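Local coordinates for ABC transporter periplasmic peptide-binding protein (Pseudoalteromonas, PDB 4QFL) that binds dipeptides such as Ala-Phe in the periplasm and probably delivers them to the membrane components of an ABC importer, at residues L186-A191 / L202-V208; H102-Y106 / P212-K216. The contacts are given in a common frame with arbitrary orientation. Numbering follows the deposited sequence.

Interaction 1: residues L186-A191 / L202-V208; sequences LSKEYA and LFDQYPV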
loop_
_atom_site.group_PDB
_atom_site.type_symbol
_atom_site.label_atom_id
_atom_site.label_comp_id
_atom_site.label_asym_id
_atom_site.label_seq_id
_atom_site.Cartn_x
_atom_site.Cartn_y
_atom_site.Cartn_z
ATOM N N LEU A 186 -18.049 -6.010 -2.409
ATOM C CA LEU A 186 -18.274 -6.687 -3.685
ATOM C C LEU A 186 -19.727 -7.122 -3.867
ATOM O O LEU A 186 -20.517 -7.069 -2.931
ATOM C CB LEU A 186 -17.362 -7.912 -3.806
ATOM C CG LEU A 186 -15.872 -7.658 -3.592
ATOM C CD1 LEU A 186 -15.087 -8.961 -3.695
ATOM C CD2 LEU A 186 -15.402 -6.678 -4.618
ATOM N N SER A 187 -20.058 -7.557 -5.082
ATOM C CA SER A 187 -21.406 -8.019 -5.420
ATOM C C SER A 187 -21.606 -9.523 -5.244
ATOM O O SER A 187 -21.013 -10.324 -5.972
ATOM C CB SER A 187 -21.750 -7.677 -6.868
ATOM O OG SER A 187 -22.954 -8.330 -7.243
ATOM N N LYS A 188 -22.462 -9.902 -4.300
ATOM C CA LYS A 188 -22.806 -11.303 -4.130
ATOM C C LYS A 188 -23.619 -11.818 -5.307
ATOM O O LYS A 188 -23.404 -12.939 -5.777
ATOM C CB LYS A 188 -23.562 -11.551 -2.830
ATOM C CG LYS A 188 -23.745 -13.037 -2.571
ATOM C CD LYS A 188 -24.492 -13.335 -1.296
ATOM C CE LYS A 188 -24.584 -14.839 -1.098
ATOM N NZ LYS A 188 -25.322 -15.216 0.137
ATOM N N GLU A 189 -24.554 -11.009 -5.792
ATOM C CA GLU A 189 -25.364 -11.455 -6.919
ATOM C C GLU A 189 -24.495 -11.769 -8.132
ATOM O O GLU A 189 -24.668 -12.796 -8.776
ATOM C CB GLU A 189 -26.452 -10.447 -7.281
ATOM C CG GLU A 189 -27.320 -10.934 -8.434
ATOM C CD GLU A 189 -28.460 -9.993 -8.756
ATOM O OE1 GLU A 189 -28.400 -8.827 -8.315
ATOM O OE2 GLU A 189 -29.414 -10.421 -9.450
ATOM N N TYR A 190 -23.555 -10.885 -8.437
ATOM C CA TYR A 190 -22.625 -11.121 -9.530
ATOM C C TYR A 190 -21.866 -12.406 -9.257
ATOM O O TYR A 190 -21.794 -13.290 -10.109
ATOM C CB TYR A 190 -21.660 -9.940 -9.659
ATOM C CG TYR A 190 -20.663 -10.023 -10.799
ATOM C CD1 TYR A 190 -21.033 -10.489 -12.056
ATOM C CD2 TYR A 190 -19.356 -9.605 -10.622
ATOM C CE1 TYR A 190 -20.121 -10.558 -13.089
ATOM C CE2 TYR A 190 -18.443 -9.664 -11.645
ATOM C CZ TYR A 190 -18.826 -10.143 -12.881
ATOM O OH TYR A 190 -17.903 -10.194 -13.908
ATOM N N ALA A 191 -21.319 -12.516 -8.055
ATOM C CA ALA A 191 -20.522 -13.690 -7.690
ATOM C C ALA A 191 -21.301 -14.995 -7.811
ATOM O O ALA A 191 -20.775 -15.986 -8.304
ATOM C CB ALA A 191 -19.965 -13.541 -6.292
ATOM N N LEU A 202 -13.846 -15.082 -13.562
ATOM C CA LEU A 202 -14.148 -13.800 -14.180
ATOM C C LEU A 202 -14.426 -12.743 -13.145
ATOM O O LEU A 202 -14.368 -11.558 -13.444
ATOM C CB LEU A 202 -15.375 -13.927 -15.071
ATOM C CG LEU A 202 -15.121 -14.308 -16.520
ATOM C CD1 LEU A 202 -13.912 -15.223 -16.662
ATOM C CD2 LEU A 202 -16.373 -14.935 -17.098
ATOM N N PHE A 203 -14.737 -13.178 -11.929
ATOM C CA PHE A 203 -15.199 -12.273 -10.892
ATOM C C PHE A 203 -14.218 -11.139 -10.626
ATOM O O PHE A 203 -14.609 -9.977 -10.553
ATOM C CB PHE A 203 -15.520 -13.035 -9.602
ATOM C CG PHE A 203 -16.296 -12.226 -8.608
ATOM C CD1 PHE A 203 -17.589 -11.840 -8.873
ATOM C CD2 PHE A 203 -15.729 -11.852 -7.408
ATOM C CE1 PHE A 203 -18.299 -11.086 -7.967
ATOM C CE2 PHE A 203 -16.444 -11.098 -6.497
ATOM C CZ PHE A 203 -17.726 -10.720 -6.781
ATOM N N ASP A 204 -12.939 -11.473 -10.508
ATOM C CA ASP A 204 -11.925 -10.477 -10.168
ATOM C C ASP A 204 -11.408 -9.661 -11.372
ATOM O O ASP A 204 -10.706 -8.663 -11.196
ATOM C CB ASP A 204 -10.760 -11.155 -9.432
ATOM C CG ASP A 204 -11.167 -11.701 -8.073
ATOM O OD1 ASP A 204 -12.057 -11.105 -7.447
ATOM O OD2 ASP A 204 -10.605 -12.725 -7.628
ATOM N N GLN A 205 -11.751 -10.084 -12.586
ATOM C CA GLN A 205 -11.222 -9.449 -13.793
ATOM C C GLN A 205 -12.209 -8.479 -14.408
ATOM O O GLN A 205 -11.830 -7.464 -14.992
ATOM C CB GLN A 205 -10.901 -10.498 -14.844
ATOM C CG GLN A 205 -9.904 -11.530 -14.424
ATOM C CD GLN A 205 -9.565 -12.446 -15.567
ATOM O OE1 GLN A 205 -8.793 -12.080 -16.452
ATOM N NE2 GLN A 205 -10.157 -13.641 -15.573
ATOM N N TYR A 206 -13.483 -8.826 -14.311
ATOM C CA TYR A 206 -14.558 -7.986 -14.809
ATOM C C TYR A 206 -15.409 -7.611 -13.624
ATOM O O TYR A 206 -16.339 -8.317 -13.260
ATOM C CB TYR A 206 -15.368 -8.725 -15.860
ATOM C CG TYR A 206 -14.537 -9.071 -17.049
ATOM C CD1 TYR A 206 -13.816 -10.250 -17.084
ATOM C CD2 TYR A 206 -14.447 -8.209 -18.129
ATOM C CE1 TYR A 206 -13.038 -10.582 -18.179
ATOM C CE2 TYR A 206 -13.673 -8.527 -19.231
ATOM C CZ TYR A 206 -12.970 -9.722 -19.249
ATOM O OH TYR A 206 -12.193 -10.065 -20.330
ATOM N N PRO A 207 -15.065 -6.488 -13.007
ATOM C CA PRO A 207 -15.555 -6.125 -11.687
ATOM C C PRO A 207 -16.956 -5.537 -11.704
ATOM O O PRO A 207 -17.394 -4.933 -12.698
ATOM C CB PRO A 207 -14.554 -5.064 -11.241
ATOM C CG PRO A 207 -14.128 -4.418 -12.499
ATOM C CD PRO A 207 -14.140 -5.480 -13.556
ATOM N N VAL A 208 -17.648 -5.722 -10.582
ATOM C CA VAL A 208 -18.882 -5.014 -10.311
ATOM C C VAL A 208 -18.783 -4.390 -8.937
ATOM O O VAL A 208 -18.603 -5.088 -7.949
ATOM C CB VAL A 208 -20.099 -5.953 -10.346
ATOM C CG1 VAL A 208 -21.347 -5.211 -9.902
ATOM C CG2 VAL A 208 -20.284 -6.520 -11.753
HETATM O O HOH W 1 -18.265 -7.702 -7.395
#
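This is a helix start and the loop that returns to it after the helix has ended, within the family 5 solute-binding fold. Residues 186-191 enter helix 188-196, while 202-208 lead from that helix towards strand 213-219. Ser187 is the N-cap: its OG accepts from Tyr190 N at 2.9 Å, and its O receives Ala191 N at 3.0 Å in the first turn.

From that first turn Tyr190 points at the loop, and its ring lies between Phe203 and Val208. The CG2 methyl of Val208 makes a CH-pi contact over one face, 3.6 Å from the Tyr190 ring centroid and 19° off the normal. Phe203 approaches obliquely, with ring planes at 36° and Tyr190 CD2 3.2 Å from Phe203 CE1. The tyrosine's polar end is satisfied too: Tyr190 OH donates to Tyr206 O at 2.5 Å, a very short bond that ties the ring tip to the loop backbone.

Phe203 packs against the first turn of the helix. Ala191 CB rests over one face of its ring, 3.4 Å from Phe203 CE1, while Leu186 CD1 reaches its edge at Phe203 CE2, 3.8 Å away. Tyr132 and Leu194 also touch the Phe203 ring, so it belongs to a larger core. Nearby, Asp204 forms a salt bridge with Arg124 of helix 115-126.

At the C-terminal end of 202-208, Val208 CG1 packs on Ser187 CB at 3.9 Å. Here water 1 joins the two backbones, accepting from Ser187 N at 2.9 Å and donating to Val208 O at 2.7 Å.

Interaction 2: residues H102-Y106 / P212-K216; sequences HTTAY and PYIYK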
loop_
_atom_site.group_PDB
_atom_site.type_symbol
_atom_site.label_atom_id
_atom_site.label_comp_id
_atom_site.label_asym_id
_atom_site.label_seq_id
_atom_site.Cartn_x
_atom_site.Cartn_y
_atom_site.Cartn_z
ATOM N N HIS A 102 -23.321 -1.702 -10.104
ATOM C CA HIS A 102 -23.154 -1.371 -11.520
ATOM C C HIS A 102 -23.961 -2.239 -12.464
ATOM O O HIS A 102 -24.079 -3.449 -12.288
ATOM C CB HIS A 102 -21.688 -1.494 -11.938
ATOM C CG HIS A 102 -20.777 -0.537 -11.243
ATOM N ND1 HIS A 102 -19.431 -0.778 -11.091
ATOM C CD2 HIS A 102 -21.013 0.664 -10.668
ATOM C CE1 HIS A 102 -18.876 0.229 -10.445
ATOM N NE2 HIS A 102 -19.814 1.116 -10.175
ATOM N N THR A 103 -24.521 -1.601 -13.474
ATOM C CA THR A 103 -24.934 -2.314 -14.653
ATOM C C THR A 103 -23.742 -2.227 -15.585
ATOM O O THR A 103 -23.289 -1.136 -15.933
ATOM C CB THR A 103 -26.163 -1.672 -15.302
ATOM O OG1 THR A 103 -27.287 -1.811 -14.425
ATOM C CG2 THR A 103 -26.472 -2.338 -16.637
ATOM N N THR A 104 -23.208 -3.380 -15.960
ATOM C CA THR A 104 -22.093 -3.427 -16.876
ATOM C C THR A 104 -22.533 -4.259 -18.057
ATOM O O THR A 104 -23.661 -4.754 -18.080
ATOM C CB THR A 104 -20.914 -4.148 -16.255
ATOM O OG1 THR A 104 -21.243 -5.537 -16.144
ATOM C CG2 THR A 104 -20.586 -3.563 -14.876
ATOM N N ALA A 105 -21.632 -4.430 -19.023
ATOM C CA ALA A 105 -21.884 -5.270 -20.194
ATOM C C ALA A 105 -22.148 -6.722 -19.804
ATOM O O ALA A 105 -22.872 -7.419 -20.491
ATOM C CB ALA A 105 -20.713 -5.192 -21.169
ATOM N N TYR A 106 -21.568 -7.164 -18.691
ATOM C CA TYR A 106 -21.635 -8.558 -18.289
ATOM C C TYR A 106 -22.554 -8.814 -17.084
ATOM O O TYR A 106 -22.743 -9.962 -16.685
ATOM C CB TYR A 106 -20.215 -9.083 -18.029
ATOM C CG TYR A 106 -19.330 -8.065 -17.333
ATOM C CD1 TYR A 106 -19.276 -7.991 -15.947
ATOM C CD2 TYR A 106 -18.569 -7.161 -18.064
ATOM C CE1 TYR A 106 -18.487 -7.051 -15.306
ATOM C CE2 TYR A 106 -17.773 -6.220 -17.430
ATOM C CZ TYR A 106 -17.739 -6.173 -16.053
ATOM O OH TYR A 106 -16.957 -5.242 -15.420
ATOM N N PRO A 212 -18.104 5.238 -8.169
ATOM C CA PRO A 212 -18.424 6.332 -9.105
ATOM C C PRO A 212 -18.181 6.020 -10.583
ATOM O O PRO A 212 -18.739 6.710 -11.429
ATOM C CB PRO A 212 -17.499 7.469 -8.650
ATOM C CG PRO A 212 -16.388 6.799 -7.932
ATOM C CD PRO A 212 -17.016 5.605 -7.250
ATOM N N TYR A 213 -17.354 5.022 -10.884
ATOM C CA TYR A 213 -17.095 4.647 -12.271
ATOM C C TYR A 213 -17.277 3.159 -12.470
ATOM O O TYR A 213 -17.186 2.380 -11.529
ATOM C CB TYR A 213 -15.696 5.078 -12.701
ATOM C CG TYR A 213 -15.426 6.535 -12.426
ATOM C CD1 TYR A 213 -15.795 7.520 -13.345
ATOM C CD2 TYR A 213 -14.814 6.932 -11.244
ATOM C CE1 TYR A 213 -15.552 8.867 -13.097
ATOM C CE2 TYR A 213 -14.569 8.276 -10.984
ATOM C CZ TYR A 213 -14.943 9.239 -11.916
ATOM O OH TYR A 213 -14.696 10.572 -11.662
ATOM N N ILE A 214 -17.534 2.772 -13.712
ATOM C CA ILE A 214 -17.863 1.401 -14.056
ATOM C C ILE A 214 -16.833 0.879 -15.025
ATOM O O ILE A 214 -16.312 1.629 -15.846
ATOM C CB ILE A 214 -19.247 1.322 -14.729
ATOM C CG1 ILE A 214 -20.292 2.000 -13.847
ATOM C CG2 ILE A 214 -19.628 -0.117 -15.026
ATOM C CD1 ILE A 214 -21.677 1.985 -14.438
ATOM N N TYR A 215 -16.536 -0.407 -14.935
ATOM C CA TYR A 215 -15.587 -1.043 -15.846
ATOM C C TYR A 215 -16.109 -1.089 -17.285
ATOM O O TYR A 215 -17.240 -1.524 -17.536
ATOM C CB TYR A 215 -15.268 -2.456 -15.359
ATOM C CG TYR A 215 -14.399 -3.263 -16.288
ATOM C CD1 TYR A 215 -14.950 -3.927 -17.380
ATOM C CD2 TYR A 215 -13.034 -3.385 -16.063
ATOM C CE1 TYR A 215 -14.164 -4.679 -18.228
ATOM C CE2 TYR A 215 -12.236 -4.136 -16.908
ATOM C CZ TYR A 215 -12.813 -4.783 -17.987
ATOM O OH TYR A 215 -12.035 -5.532 -18.832
ATOM N N LYS A 216 -15.279 -0.637 -18.224
ATOM C CA LYS A 216 -15.594 -0.726 -19.652
ATOM C C LYS A 216 -14.618 -1.643 -20.403
ATOM O O LYS A 216 -15.034 -2.592 -21.067
ATOM C CB LYS A 216 -15.615 0.670 -20.283
ATOM C CG LYS A 216 -15.935 0.693 -21.761
ATOM C CD LYS A 216 -17.352 0.223 -22.035
ATOM C CE LYS A 216 -17.605 0.037 -23.537
ATOM N NZ LYS A 216 -17.476 1.309 -24.310
HETATM O O HOH W 2 -17.347 -2.006 -13.013
HETATM O O HOH W 3 -18.828 -3.313 -19.221
#
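The two backbones run in roughly the same direction without pairing as strands. His102 CA lies 6.5 Å from Ile214 CA, and Thr104 CA 7.0 Å from Tyr215 CA, but the backbones are not directly hydrogen-bonded to each other. Two waters link the segments instead, serving the backbone N and O of Tyr215. Water 2 accepts from Tyr215 N at 2.6 Å and bonds to His102 ND1 at 3.1 Å; water 3 accepts from Ala105 N at 3.0 Å and donates to Tyr215 O at 2.9 Å. Water thus bridges these backbone groups, while side chains make most of the direct contact. An ST turn bends this loop, with Tyr106 N donating to Thr104 OG1 at 3.0 Å.

Ile214 is the apolar centre of the contact. Its CG1 sits over the face of the His102 imidazole, 3.6 Å from the ring centroid and 16° off the normal, a CH-pi contact, and its CG2 meets Thr104 CG2 at 3.6 Å. The imidazole itself is held by His102 NE2, which bonds to Gly211 O just before the strand. Further along, the Tyr106 and Tyr215 rings meet obliquely, their centroids 5.8 Å apart and planes at 67°. Tyr106 OH lies against the Tyr215 ring, 3.1 Å from Tyr215 CD1, and hydrogen-bonds to Pro207 O.

Strands 213-219 and 223-228 form a β-hairpin at the edge of the large mixed sheet, with backbone bonds joining Ile214 to Tyr227 and Lys216 to Arg225. The loop, between strand 90-95 and helix 115-126, lies along the hairpin's outer strand.

How the interactions relate
From the N terminus, the chain first passes 102-106, the loop ahead of helix 115-126, and meets strand 213-219 much later, so interaction 2 closes a long loop of 105 intervening residues. Interaction 1 lies wholly within that excursion as a short local closure: after ten intervening residues, five of them helical, the chain folds back on the start of helix 188-196. The two do not cross, but they touch: Tyr106 of interaction 2 reaches Pro207 O with its OH at 2.8 Å, a probable hydrogen bond, and packs near Tyr190 OH. Together they join helix 188-196, its return loop and the following strand to the 102-106 loop.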